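Local coordinates for alpha-glucosidase (Pseudoalteromonas sp. K8, PDB 5HQA), which hydrolyses alpha-glucosides as a chloride-activated glycoside hydrolase of family 97, with a calcium ion bound beside its sugar-binding pocket, at residues 15-21 against 49-54; 139-143 against 174-178; 162-168 against 196-200; 262-266 against 547-553; 583-587 against 604-609. All coordinates share one frame. Residue numbers count along the deposited sequence, not the author numbering.

Contact 1 of 5, residues 15-21 against 49-54; sequences SDEQSTP and SNSFKI
The loop 15-21, which links strands 10-15 and 22-27, lies against the chain entering strand 53-67, and Asp16 is the main link between them. The CA atoms pair as Asp16 with Lys53 (5.5 Å) and Thr20 with Asn50 (4.3 Å). Ser51 has positive phi (74/11°), turning the chain before the strand begins at Lys53. Asp16 has a p chi1 rotamer with chi2 near 12°, which aims its carboxylate at the strand: OD2 of Asp16 accepts from N of Ile54 at 2.7 Å. Lys53 starts away from the loop, but its m, m, t, t rotamer folds it back so that NZ of Lys53 donates to O of Asp16 at 3.1 Å. One water joins OD1 of Asp16 to NZ of Lys53, another OD2 of Asp16 to O of Ile54. Ser15, chi1 t, forms an ST turn, its OG accepting from N of Glu17 at 3.2 Å. CA of Asn50 makes a CH...O contact of 3.1 Å with O of Ser19, and CG of Pro21 packs on CB of Phe52 at 3.7 Å. The contact joins two antiparallel sheets of the N-terminal beta-sandwich, of galactose-mutarotase type. Directed polar bonds and water thus hold this surface turn, with a small apolar contribution.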
# COMPACT_ATOMS: atom_id res chain seq x y z
N SER A 15 -18.91 -15.55 -21.44
CA SER A 15 -19.50 -15.83 -22.74
C SER A 15 -18.43 -16.31 -23.71
O SER A 15 -17.24 -16.07 -23.52
CB SER A 15 -20.20 -14.57 -23.28
OG SER A 15 -20.73 -14.80 -24.56
N ASP A 16 -18.87 -17.01 -24.76
CA ASP A 16 -17.97 -17.37 -25.85
C ASP A 16 -18.55 -16.98 -27.21
O ASP A 16 -18.10 -17.50 -28.24
CB ASP A 16 -17.63 -18.87 -25.83
CG ASP A 16 -18.85 -19.77 -25.98
OD1 ASP A 16 -19.96 -19.28 -26.33
OD2 ASP A 16 -18.71 -20.99 -25.75
N GLU A 17 -19.53 -16.07 -27.22
CA GLU A 17 -20.18 -15.68 -28.47
C GLU A 17 -19.39 -14.61 -29.21
O GLU A 17 -19.47 -14.53 -30.45
CB GLU A 17 -21.59 -15.21 -28.16
CG GLU A 17 -22.43 -16.31 -27.52
CD GLU A 17 -23.84 -15.86 -27.18
OE1 GLU A 17 -24.13 -14.65 -27.35
OE2 GLU A 17 -24.64 -16.71 -26.74
N GLN A 18 -18.63 -13.79 -28.49
CA GLN A 18 -17.78 -12.78 -29.10
C GLN A 18 -16.59 -13.47 -29.78
O GLN A 18 -16.42 -14.69 -29.71
CB GLN A 18 -17.32 -11.77 -28.05
CG GLN A 18 -18.43 -11.27 -27.13
CD GLN A 18 -19.60 -10.66 -27.89
OE1 GLN A 18 -19.41 -9.79 -28.75
NE2 GLN A 18 -20.82 -11.12 -27.59
N SER A 19 -15.76 -12.66 -30.45
CA SER A 19 -14.61 -13.22 -31.15
C SER A 19 -13.77 -14.06 -30.20
O SER A 19 -13.36 -15.18 -30.55
CB SER A 19 -13.77 -12.10 -31.77
OG SER A 19 -13.59 -11.02 -30.87
N THR A 20 -13.53 -13.56 -29.00
CA THR A 20 -12.86 -14.31 -27.95
C THR A 20 -13.84 -14.66 -26.84
O THR A 20 -14.99 -14.19 -26.83
CB THR A 20 -11.64 -13.53 -27.37
OG1 THR A 20 -12.06 -12.48 -26.48
CG2 THR A 20 -10.76 -12.92 -28.47
N PRO A 21 -13.45 -15.54 -25.93
CA PRO A 21 -14.09 -15.57 -24.62
C PRO A 21 -14.18 -14.17 -24.04
O PRO A 21 -13.33 -13.31 -24.30
CB PRO A 21 -13.14 -16.45 -23.80
CG PRO A 21 -12.57 -17.39 -24.82
CD PRO A 21 -12.54 -16.68 -26.14
N SER A 49 -6.79 -16.89 -28.22
CA SER A 49 -7.65 -15.75 -28.49
C SER A 49 -9.00 -16.20 -29.02
O SER A 49 -9.87 -16.62 -28.25
CB SER A 49 -6.97 -14.77 -29.46
OG SER A 49 -6.61 -15.40 -30.67
N ASN A 50 -9.20 -16.13 -30.33
CA ASN A 50 -10.52 -16.45 -30.87
C ASN A 50 -10.73 -17.96 -30.98
O ASN A 50 -9.79 -18.77 -30.88
CB ASN A 50 -10.70 -15.78 -32.23
CG ASN A 50 -9.49 -15.93 -33.11
OD1 ASN A 50 -8.65 -15.04 -33.19
ND2 ASN A 50 -9.38 -17.09 -33.76
N SER A 51 -11.99 -18.35 -31.17
CA SER A 51 -12.43 -19.71 -31.45
C SER A 51 -12.38 -20.64 -30.24
O SER A 51 -12.53 -21.86 -30.39
CB SER A 51 -11.64 -20.35 -32.60
OG SER A 51 -11.60 -19.48 -33.72
N PHE A 52 -12.16 -20.10 -29.04
CA PHE A 52 -12.30 -20.89 -27.83
C PHE A 52 -13.76 -20.92 -27.41
O PHE A 52 -14.42 -19.88 -27.38
CB PHE A 52 -11.43 -20.31 -26.71
CG PHE A 52 -9.98 -20.71 -26.80
CD1 PHE A 52 -9.12 -20.08 -27.70
CD2 PHE A 52 -9.47 -21.72 -25.99
CE1 PHE A 52 -7.79 -20.45 -27.79
CE2 PHE A 52 -8.14 -22.09 -26.07
CZ PHE A 52 -7.30 -21.46 -26.98
N LYS A 53 -14.27 -22.11 -27.08
CA LYS A 53 -15.65 -22.29 -26.66
C LYS A 53 -15.70 -22.85 -25.24
O LYS A 53 -14.82 -23.60 -24.83
CB LYS A 53 -16.42 -23.22 -27.62
CG LYS A 53 -16.47 -22.75 -29.08
CD LYS A 53 -17.18 -21.41 -29.20
CE LYS A 53 -17.04 -20.81 -30.59
NZ LYS A 53 -17.43 -19.36 -30.59
N ILE A 54 -16.76 -22.48 -24.51
CA ILE A 54 -16.97 -23.02 -23.17
C ILE A 54 -17.39 -24.48 -23.27
O ILE A 54 -18.35 -24.82 -23.96
CB ILE A 54 -18.03 -22.21 -22.41
CG1 ILE A 54 -17.57 -20.76 -22.22
CG2 ILE A 54 -18.34 -22.87 -21.06
CD1 ILE A 54 -18.69 -19.81 -21.78
O HOH W 1 -20.43 -23.15 -25.31
O HOH W 2 -20.23 -19.63 -29.26
O HOH W 3 -14.70 -17.56 -29.16
O HOH W 4 -14.41 -16.85 -32.16

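Contact 2 of 5, residues 139-143 against 174-178; sequences TATAW and FKNQD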
# COMPACT_ATOMS: atom_id res chain seq x y z
N THR A 139 -19.34 9.40 -19.23
CA THR A 139 -19.85 10.19 -18.11
C THR A 139 -19.23 9.77 -16.77
O THR A 139 -19.72 10.21 -15.72
CB THR A 139 -21.38 10.12 -18.03
OG1 THR A 139 -21.80 8.75 -17.99
CG2 THR A 139 -22.01 10.80 -19.24
N ALA A 140 -18.18 8.96 -16.79
CA ALA A 140 -17.52 8.52 -15.57
C ALA A 140 -16.36 9.45 -15.20
O ALA A 140 -15.77 10.10 -16.07
CB ALA A 140 -16.99 7.09 -15.74
N THR A 141 -16.03 9.47 -13.91
CA THR A 141 -14.96 10.29 -13.36
C THR A 141 -13.93 9.38 -12.72
O THR A 141 -14.29 8.48 -11.96
CB THR A 141 -15.49 11.27 -12.31
OG1 THR A 141 -16.47 12.14 -12.90
CG2 THR A 141 -14.35 12.09 -11.70
N ALA A 142 -12.65 9.64 -12.99
CA ALA A 142 -11.56 8.80 -12.50
C ALA A 142 -10.55 9.62 -11.69
O ALA A 142 -10.34 10.81 -11.95
CB ALA A 142 -10.84 8.10 -13.66
N TRP A 143 -9.92 8.96 -10.72
CA TRP A 143 -8.86 9.55 -9.91
C TRP A 143 -7.65 8.63 -10.02
O TRP A 143 -7.68 7.52 -9.49
CB TRP A 143 -9.31 9.68 -8.45
CG TRP A 143 -10.62 10.40 -8.28
CD1 TRP A 143 -10.81 11.74 -8.18
CD2 TRP A 143 -11.93 9.80 -8.17
NE1 TRP A 143 -12.14 12.02 -8.01
CE2 TRP A 143 -12.85 10.85 -7.99
CE3 TRP A 143 -12.39 8.48 -8.18
CZ2 TRP A 143 -14.22 10.62 -7.84
CZ3 TRP A 143 -13.75 8.26 -8.02
CH2 TRP A 143 -14.65 9.32 -7.86
N PHE A 174 -12.64 4.76 -9.99
CA PHE A 174 -13.47 5.71 -10.70
C PHE A 174 -14.92 5.52 -10.25
O PHE A 174 -15.25 4.57 -9.54
CB PHE A 174 -13.31 5.55 -12.22
CG PHE A 174 -13.63 4.17 -12.72
CD1 PHE A 174 -12.65 3.17 -12.75
CD2 PHE A 174 -14.91 3.86 -13.17
CE1 PHE A 174 -12.96 1.90 -13.22
CE2 PHE A 174 -15.22 2.59 -13.63
CZ PHE A 174 -14.25 1.62 -13.65
N LYS A 175 -15.78 6.45 -10.66
CA LYS A 175 -17.21 6.29 -10.41
C LYS A 175 -17.96 6.54 -11.71
O LYS A 175 -17.53 7.33 -12.55
CB LYS A 175 -17.73 7.24 -9.32
CG LYS A 175 -17.66 8.70 -9.68
CD LYS A 175 -18.37 9.56 -8.63
CE LYS A 175 -18.28 11.04 -9.01
NZ LYS A 175 -18.93 11.92 -8.00
N ASN A 176 -19.09 5.86 -11.88
CA ASN A 176 -19.90 6.14 -13.05
C ASN A 176 -20.97 7.17 -12.67
O ASN A 176 -21.04 7.64 -11.53
CB ASN A 176 -20.47 4.84 -13.65
CG ASN A 176 -21.53 4.16 -12.79
OD1 ASN A 176 -22.13 4.77 -11.90
ND2 ASN A 176 -21.79 2.89 -13.08
N GLN A 177 -21.78 7.56 -13.65
CA GLN A 177 -22.71 8.65 -13.41
C GLN A 177 -23.80 8.28 -12.41
O GLN A 177 -24.33 9.17 -11.75
CB GLN A 177 -23.34 9.11 -14.73
CG GLN A 177 -23.85 10.54 -14.67
CD GLN A 177 -24.47 10.98 -15.97
OE1 GLN A 177 -25.24 10.24 -16.60
NE2 GLN A 177 -24.12 12.20 -16.41
N ASP A 178 -24.11 6.99 -12.28
CA ASP A 178 -25.00 6.50 -11.23
C ASP A 178 -24.42 6.67 -9.83
O ASP A 178 -25.14 6.44 -8.85
CB ASP A 178 -25.33 5.02 -11.44
CG ASP A 178 -26.22 4.78 -12.65
OD1 ASP A 178 -26.95 5.71 -13.06
OD2 ASP A 178 -26.19 3.65 -13.20
O HOH W 5 -21.03 6.83 -16.22
O HOH W 6 -24.43 8.11 -18.75
O HOH W 7 -21.16 13.07 -15.21
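Phe174 and Lys175, each with 67 Å² covered, and Thr139 with 58 Å² have the most surface covered in this contact between two antiparallel strand ends, together nearly half of the 399 Å² buried. Lys175 sets the register: it forms a hydrogen-bonded pair with Thr141, N of Thr141 donating to O of Lys175 at 2.9 Å and N of Lys175 to O of Thr141 at 2.8 Å. Its aliphatic chain lies beside the indole of Trp143, CG of Lys175 being 3.6 Å from CH2 of Trp143. Phe174 makes a non-hydrogen-bonded pair with Ala142, so their side chains share the other face of the sheet, with the two CB atoms 3.8 Å apart; its ring then leads off into the core. Beyond the paired residues, Thr139 meets Gln177 through water. One water joins OG1 of Thr139 to N of Gln177, and a second joins the same hydroxyl to OE1 of Gln177; OG1 of Thr139 also lies 3.6 Å from CB of Gln177. Within the N-terminal domain, strand 172-175 runs between strands 141-144 and 181-187. Phe174 rests on Ile182 and Ile184 of the latter and on Leu162, while Trp143 reaches Val564, beside the magnesium-binding Gly565 and Asp566.

Contact 3 of 5, residues 162-168 against 196-200; sequences LNDAALV and VLNQR
Gln199 stretches its side chain over the short 3-10 segment 162-164 and the residues after it, and has the largest covered area of the contact, 104 Å². With chi1 and chi2 both t, it is fully extended, and its NE2 donates to O of Leu162 at 3.1 Å and to O of Ala165 at 2.9 Å; its OE1 accepts from N of Gly203. N of Gln199 also donates to O of Ala166 at 2.9 Å. From there the segments run antiparallel as strands. Leu167 and Asn198 form a non-hydrogen-bonded pair with CA atoms 4.6 Å apart. Val168 and Leu197 form a hydrogen-bonded one at 5.3 Å between CA atoms, with N of Val168 to O of Leu197 and N of Leu197 to O of Val168 both 3.0 Å. Leu167, rotamer t, p, brings CD1 to 3.6 Å from both CG1 of Val196 and CB of Asn198. On the opposite face, CG2 of Val168 (chi1 m) meets CB of Leu197 (m, t) at 3.7 Å. Beyond the last backbone bond, the Gln199 amide ties the 3-10 turn to the strand end. In this antiparallel sheet of the N-terminal beta-sandwich, related to galactose mutarotase, strand 204-209 flanks strand 195-199, while Leu162, Ala165 and Leu197 pack on Phe172 of strand 172-175.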
# COMPACT_ATOMS: atom_id res chain seq x y z
N LEU A 162 -13.17 9.76 -17.18
CA LEU A 162 -12.54 8.44 -17.33
C LEU A 162 -11.87 8.28 -18.70
O LEU A 162 -10.82 7.63 -18.80
CB LEU A 162 -13.59 7.35 -17.12
CG LEU A 162 -13.14 5.89 -17.23
CD1 LEU A 162 -12.07 5.56 -16.20
CD2 LEU A 162 -14.35 4.97 -17.05
N ASN A 163 -12.43 8.88 -19.75
CA ASN A 163 -11.86 8.70 -21.07
C ASN A 163 -10.51 9.39 -21.24
O ASN A 163 -9.85 9.16 -22.26
CB ASN A 163 -12.82 9.21 -22.14
CG ASN A 163 -13.97 8.25 -22.37
OD1 ASN A 163 -13.90 7.08 -22.01
ND2 ASN A 163 -15.03 8.74 -22.98
N ASP A 164 -10.07 10.21 -20.27
CA ASP A 164 -8.76 10.84 -20.34
C ASP A 164 -7.67 10.05 -19.63
O ASP A 164 -6.51 10.47 -19.66
CB ASP A 164 -8.80 12.25 -19.74
CG ASP A 164 -9.74 13.16 -20.47
OD1 ASP A 164 -10.12 14.20 -19.88
OD2 ASP A 164 -10.12 12.84 -21.61
N ALA A 165 -8.00 8.93 -18.98
CA ALA A 165 -7.03 8.13 -18.24
C ALA A 165 -6.39 7.15 -19.22
O ALA A 165 -6.89 6.04 -19.42
CB ALA A 165 -7.70 7.40 -17.08
N ALA A 166 -5.28 7.55 -19.84
CA ALA A 166 -4.75 6.81 -20.98
C ALA A 166 -3.97 5.57 -20.56
O ALA A 166 -4.12 4.50 -21.17
CB ALA A 166 -3.88 7.72 -21.84
N LEU A 167 -3.13 5.68 -19.53
CA LEU A 167 -2.22 4.60 -19.16
C LEU A 167 -1.96 4.77 -17.67
O LEU A 167 -1.29 5.72 -17.27
CB LEU A 167 -0.93 4.67 -19.97
CG LEU A 167 0.03 3.49 -19.82
CD1 LEU A 167 -0.59 2.24 -20.48
CD2 LEU A 167 1.42 3.83 -20.43
N VAL A 168 -2.49 3.86 -16.85
CA VAL A 168 -2.63 4.12 -15.42
C VAL A 168 -2.16 2.93 -14.60
O VAL A 168 -2.23 1.77 -15.03
CB VAL A 168 -4.10 4.48 -15.07
CG1 VAL A 168 -4.56 5.70 -15.87
CG2 VAL A 168 -5.02 3.28 -15.31
N VAL A 196 -0.56 -2.95 -15.78
CA VAL A 196 -0.92 -1.55 -15.98
C VAL A 196 -2.17 -1.55 -16.85
O VAL A 196 -2.41 -2.51 -17.59
CB VAL A 196 0.28 -0.85 -16.64
CG1 VAL A 196 -0.12 0.30 -17.51
CG2 VAL A 196 1.34 -0.49 -15.58
N LEU A 197 -3.01 -0.51 -16.75
CA LEU A 197 -4.23 -0.46 -17.55
C LEU A 197 -4.06 0.53 -18.69
O LEU A 197 -3.73 1.70 -18.47
CB LEU A 197 -5.45 -0.08 -16.71
CG LEU A 197 -5.78 -1.10 -15.62
CD1 LEU A 197 -6.97 -0.64 -14.79
CD2 LEU A 197 -6.02 -2.48 -16.25
N ASN A 198 -4.32 0.08 -19.92
CA ASN A 198 -4.07 0.85 -21.13
C ASN A 198 -5.42 1.04 -21.82
O ASN A 198 -6.01 0.07 -22.30
CB ASN A 198 -3.08 0.09 -22.02
CG ASN A 198 -2.71 0.84 -23.29
OD1 ASN A 198 -3.42 1.74 -23.74
ND2 ASN A 198 -1.59 0.45 -23.88
N GLN A 199 -5.92 2.27 -21.85
CA GLN A 199 -7.23 2.50 -22.46
C GLN A 199 -7.09 2.43 -23.98
O GLN A 199 -6.34 3.21 -24.58
CB GLN A 199 -7.80 3.85 -22.02
CG GLN A 199 -9.28 3.97 -22.41
CD GLN A 199 -9.98 5.19 -21.85
OE1 GLN A 199 -11.13 5.45 -22.21
NE2 GLN A 199 -9.31 5.94 -20.97
N ARG A 200 -7.82 1.50 -24.59
CA ARG A 200 -7.74 1.31 -26.04
C ARG A 200 -8.88 2.08 -26.70
O ARG A 200 -8.87 3.32 -26.69
CB ARG A 200 -7.75 -0.18 -26.36
CG ARG A 200 -6.65 -0.97 -25.61
CD ARG A 200 -5.27 -0.27 -25.65
NE ARG A 200 -4.81 -0.07 -27.03
CZ ARG A 200 -4.00 0.91 -27.42
NH1 ARG A 200 -3.56 1.81 -26.56
NH2 ARG A 200 -3.66 1.00 -28.70
O HOH W 8 -4.55 4.92 -23.82

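Contact 4 of 5, residues 262-266 against 547-553; sequences KPGKY and IQDVPTD
Where helix 541-549 ends, its last carbonyls receive a lysine from the start of strand 264-269. Lys265 points toward the 547-553 segment, and its m, t, m, t rotamer delivers NZ to three backbone acceptors: O of Val550 at 2.7 Å, O of Ile547 at 2.8 Å and, weakly, O of Gln548 at 2.9 Å from that NZ. Val550, with phi/psi near -74/135°, is the first residue to leave helical geometry, and this turns its carbonyl toward the same ammonium group. CG of Lys265 lies 3.6 Å from CG2 of Thr552. Gly264, its phi and psi both about 5° from 180°, has its CA 5.8 Å from that of Thr552. N of Gly264 comes within 3.2 Å of OG1 of Thr552 at too poor an angle to bond; the Gly264 backbone instead bonds to Pro526 and to Gln528 of flanking strand 527-529, and the hydroxyl, set by chi1 p, to O of Pro526. CB of Pro263 packs 3.6 Å from OG1 of Thr552 and 4.1 Å from CB of Asp553, whose OD2 accepts from N of Gly71. A lysine ammonium thus gathers the carbonyls at a helix C-terminus, linking the first strand of the catalytic TIM barrel to the helix at the far end of the barrel sequence.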
# COMPACT_ATOMS: atom_id res chain seq x y z
N LYS A 262 6.38 -7.62 14.80
CA LYS A 262 5.86 -6.76 15.87
C LYS A 262 5.36 -5.43 15.32
O LYS A 262 6.18 -4.55 15.00
CB LYS A 262 6.94 -6.49 16.93
CG LYS A 262 7.55 -7.73 17.58
CD LYS A 262 6.52 -8.55 18.36
CE LYS A 262 7.17 -9.33 19.50
NZ LYS A 262 8.60 -9.65 19.19
N PRO A 263 4.05 -5.23 15.20
CA PRO A 263 3.54 -3.90 14.88
C PRO A 263 3.94 -2.91 15.96
O PRO A 263 4.06 -3.26 17.13
CB PRO A 263 2.02 -4.09 14.84
CG PRO A 263 1.82 -5.57 14.64
CD PRO A 263 2.96 -6.22 15.37
N GLY A 264 4.16 -1.66 15.56
CA GLY A 264 4.53 -0.66 16.55
C GLY A 264 4.86 0.66 15.89
O GLY A 264 4.72 0.83 14.68
N LYS A 265 5.31 1.60 16.71
CA LYS A 265 5.66 2.94 16.24
C LYS A 265 7.17 3.12 16.30
O LYS A 265 7.85 2.52 17.13
CB LYS A 265 4.95 4.00 17.08
CG LYS A 265 3.45 4.03 16.83
CD LYS A 265 2.72 4.87 17.86
CE LYS A 265 2.79 4.20 19.23
NZ LYS A 265 1.81 4.82 20.16
N TYR A 266 7.69 3.95 15.39
CA TYR A 266 9.13 4.16 15.35
C TYR A 266 9.44 5.61 15.03
O TYR A 266 8.59 6.37 14.56
CB TYR A 266 9.81 3.22 14.34
CG TYR A 266 9.54 3.48 12.87
CD1 TYR A 266 8.32 3.14 12.29
CD2 TYR A 266 10.52 4.03 12.06
CE1 TYR A 266 8.07 3.36 10.94
CE2 TYR A 266 10.28 4.26 10.71
CZ TYR A 266 9.06 3.92 10.16
OH TYR A 266 8.83 4.15 8.82
N ILE A 547 0.02 10.72 19.60
CA ILE A 547 0.93 9.80 18.93
C ILE A 547 1.45 8.76 19.92
O ILE A 547 1.60 7.58 19.58
CB ILE A 547 2.08 10.58 18.27
CG1 ILE A 547 1.52 11.56 17.24
CG2 ILE A 547 3.07 9.62 17.61
CD1 ILE A 547 2.60 12.37 16.50
N GLN A 548 1.73 9.17 21.16
CA GLN A 548 2.15 8.21 22.17
C GLN A 548 1.06 7.20 22.46
O GLN A 548 1.36 6.03 22.74
CB GLN A 548 2.52 8.93 23.45
CG GLN A 548 3.78 9.77 23.35
CD GLN A 548 4.03 10.51 24.64
OE1 GLN A 548 3.56 11.63 24.82
NE2 GLN A 548 4.74 9.88 25.56
N ASP A 549 -0.21 7.62 22.40
CA ASP A 549 -1.30 6.72 22.77
C ASP A 549 -1.70 5.78 21.65
O ASP A 549 -2.12 4.64 21.92
CB ASP A 549 -2.54 7.52 23.19
CG ASP A 549 -2.40 8.17 24.56
OD1 ASP A 549 -1.41 7.93 25.29
OD2 ASP A 549 -3.33 8.93 24.92
N VAL A 550 -1.60 6.20 20.39
CA VAL A 550 -2.34 5.53 19.33
C VAL A 550 -1.69 4.18 19.00
O VAL A 550 -0.46 4.09 18.88
CB VAL A 550 -2.47 6.43 18.09
CG1 VAL A 550 -1.10 6.70 17.42
CG2 VAL A 550 -3.50 5.86 17.10
N PRO A 551 -2.47 3.11 18.86
CA PRO A 551 -1.92 1.82 18.43
C PRO A 551 -1.75 1.78 16.91
O PRO A 551 -2.12 2.72 16.20
CB PRO A 551 -2.97 0.81 18.92
CG PRO A 551 -4.25 1.58 18.94
CD PRO A 551 -3.89 3.01 19.25
N THR A 552 -1.16 0.68 16.43
CA THR A 552 -0.97 0.45 15.00
C THR A 552 -1.53 -0.90 14.57
O THR A 552 -1.28 -1.34 13.44
CB THR A 552 0.52 0.53 14.61
OG1 THR A 552 1.20 -0.62 15.13
CG2 THR A 552 1.18 1.79 15.17
N ASP A 553 -2.29 -1.56 15.44
CA ASP A 553 -2.79 -2.90 15.18
C ASP A 553 -4.22 -2.94 15.68
O ASP A 553 -4.49 -2.53 16.82
CB ASP A 553 -1.91 -3.94 15.88
CG ASP A 553 -2.19 -5.35 15.41
OD1 ASP A 553 -1.98 -6.28 16.22
OD2 ASP A 553 -2.60 -5.54 14.24

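Contact 5 of 5, residues 583-587 against 604-609; sequences NDWYL and FLDNGK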
# COMPACT_ATOMS: atom_id res chain seq x y z
N ASN A 583 -9.82 -2.48 24.37
CA ASN A 583 -11.11 -1.85 24.62
C ASN A 583 -11.27 -0.46 24.00
O ASN A 583 -12.40 -0.00 23.86
CB ASN A 583 -11.36 -1.74 26.12
CG ASN A 583 -11.39 -3.09 26.80
OD1 ASN A 583 -10.79 -3.28 27.86
ND2 ASN A 583 -12.07 -4.04 26.18
N ASP A 584 -10.18 0.22 23.64
CA ASP A 584 -10.28 1.58 23.12
C ASP A 584 -10.58 1.60 21.63
O ASP A 584 -10.08 0.77 20.86
CB ASP A 584 -9.00 2.36 23.39
CG ASP A 584 -8.81 2.70 24.84
OD1 ASP A 584 -7.82 3.41 25.14
OD2 ASP A 584 -9.64 2.26 25.68
N TRP A 585 -11.39 2.58 21.22
CA TRP A 585 -11.61 2.93 19.82
C TRP A 585 -10.85 4.20 19.50
O TRP A 585 -10.56 5.02 20.37
CB TRP A 585 -13.09 3.14 19.52
CG TRP A 585 -13.90 1.90 19.39
CD1 TRP A 585 -14.50 1.18 20.39
CD2 TRP A 585 -14.25 1.24 18.16
NE1 TRP A 585 -15.19 0.11 19.86
CE2 TRP A 585 -15.04 0.12 18.50
CE3 TRP A 585 -13.95 1.49 16.81
CZ2 TRP A 585 -15.55 -0.75 17.53
CZ3 TRP A 585 -14.45 0.61 15.86
CH2 TRP A 585 -15.24 -0.49 16.22
N TYR A 586 -10.54 4.37 18.21
CA TYR A 586 -9.86 5.56 17.72
C TYR A 586 -10.57 6.04 16.46
O TYR A 586 -11.13 5.24 15.72
CB TYR A 586 -8.39 5.27 17.42
CG TYR A 586 -7.56 5.18 18.67
CD1 TYR A 586 -7.58 4.03 19.46
CD2 TYR A 586 -6.76 6.24 19.06
CE1 TYR A 586 -6.83 3.95 20.62
CE2 TYR A 586 -6.00 6.17 20.21
CZ TYR A 586 -6.04 5.03 20.99
OH TYR A 586 -5.27 4.97 22.13
N LEU A 587 -10.54 7.35 16.23
CA LEU A 587 -11.11 7.91 15.02
C LEU A 587 -10.13 8.88 14.40
O LEU A 587 -9.45 9.63 15.10
CB LEU A 587 -12.46 8.61 15.32
CG LEU A 587 -13.17 9.28 14.14
CD1 LEU A 587 -14.68 9.21 14.32
CD2 LEU A 587 -12.72 10.74 13.98
N PHE A 604 -20.63 3.01 16.49
CA PHE A 604 -19.62 1.96 16.43
C PHE A 604 -19.10 1.58 17.81
O PHE A 604 -18.57 0.47 17.98
CB PHE A 604 -18.46 2.37 15.52
CG PHE A 604 -17.81 3.66 15.90
CD1 PHE A 604 -16.78 3.69 16.84
CD2 PHE A 604 -18.21 4.86 15.32
CE1 PHE A 604 -16.17 4.89 17.20
CE2 PHE A 604 -17.60 6.06 15.67
CZ PHE A 604 -16.57 6.08 16.61
N LEU A 605 -19.23 2.46 18.80
CA LEU A 605 -18.75 2.15 20.14
C LEU A 605 -19.52 0.97 20.72
O LEU A 605 -20.70 0.77 20.43
CB LEU A 605 -18.90 3.37 21.05
CG LEU A 605 -18.08 4.60 20.68
CD1 LEU A 605 -18.43 5.76 21.61
CD2 LEU A 605 -16.61 4.26 20.75
N ASP A 606 -18.82 0.18 21.54
CA ASP A 606 -19.44 -0.99 22.16
C ASP A 606 -20.66 -0.58 22.97
O ASP A 606 -20.61 0.36 23.77
CB ASP A 606 -18.43 -1.70 23.07
CG ASP A 606 -17.17 -2.09 22.32
OD1 ASP A 606 -16.31 -1.21 22.11
OD2 ASP A 606 -17.06 -3.27 21.93
N ASN A 607 -21.76 -1.30 22.75
CA ASN A 607 -23.00 -0.98 23.45
C ASN A 607 -22.84 -1.19 24.95
O ASN A 607 -22.15 -2.11 25.39
CB ASN A 607 -24.14 -1.85 22.91
CG ASN A 607 -24.48 -1.54 21.47
OD1 ASN A 607 -24.46 -0.38 21.04
ND2 ASN A 607 -24.78 -2.58 20.69
N GLY A 608 -23.46 -0.30 25.72
CA GLY A 608 -23.42 -0.42 27.17
C GLY A 608 -22.12 -0.03 27.83
O GLY A 608 -22.00 -0.19 29.05
N LYS A 609 -21.14 0.46 27.09
CA LYS A 609 -19.89 0.91 27.67
C LYS A 609 -19.80 2.43 27.64
O LYS A 609 -20.31 3.08 26.72
CB LYS A 609 -18.68 0.34 26.92
CG LYS A 609 -18.41 -1.12 27.14
CD LYS A 609 -16.95 -1.41 26.78
CE LYS A 609 -16.66 -2.91 26.71
NZ LYS A 609 -15.22 -3.14 26.37
O HOH W 9 -14.59 -1.43 24.26
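The indole of Trp585, with 101 Å² covered, sits in a hollow of the loop that passes in front of its strand, formed by Phe604, Leu605 and the Asp606 carboxylate. Phe604 and Leu605 lie over one face of it: CD1 of Phe604 is 3.6 Å from CE3 of Trp585, and CD2 of Leu605 comes 3.8 Å from CD1 of Trp585. The two aromatic rings are inclined by 56°, with the Phe604 centroid 5.2 Å from that of the six-membered indole ring. Next to them Leu587, two residues along the strand and pointing the same way, reaches CZ of Phe604 with its CD1 at 4.3 Å. Strand 585-591 belongs to the antiparallel sheet of the C-terminal beta domain, between strands 567-574 and 653-660, and the 604-609 segment is part of the connection from strand 596-601 to strand 611-618 that covers this part of the sheet. At the indole edge the fit becomes polar: NE1 of Trp585 donates to OD1 of Asp606 at 2.8 Å, while OD2 of Asp606 forms a salt bridge with Lys573. A type II turn from Asp606 to Lys609, with Gly608 at positive phi, brings the chain round so that Lys609 extends back toward Asn583. A water occupies the gap between these residues, donating to O of Asn583 at 2.6 Å and accepting from NZ of Lys609 at 2.8 Å, with a weak 2.8 Å bond to OD1 of Asp606.

The five contacts follow the chain through its three family regions. Contacts 1, 2 and 3 lie in the N-terminal domain, contact 4 at the TIM barrel and contact 5 in the C-terminal beta domain. Contacts 2 and 3 alternate along the sequence, their centres 13 Å apart, and they touch where O of Ala140 probably accepts from N of Leu162 at 2.8 Å. Contact 1 reaches the same nine-stranded sheet as contact 2, but its centre is 29 Å away. Contacts 4 and 5, centred 19 Å apart, meet through Tyr586, which packs on Val550 and Pro551 and so joins barrel and C-terminal domain. Some 52 Å separates the centres of contacts 1 and 4.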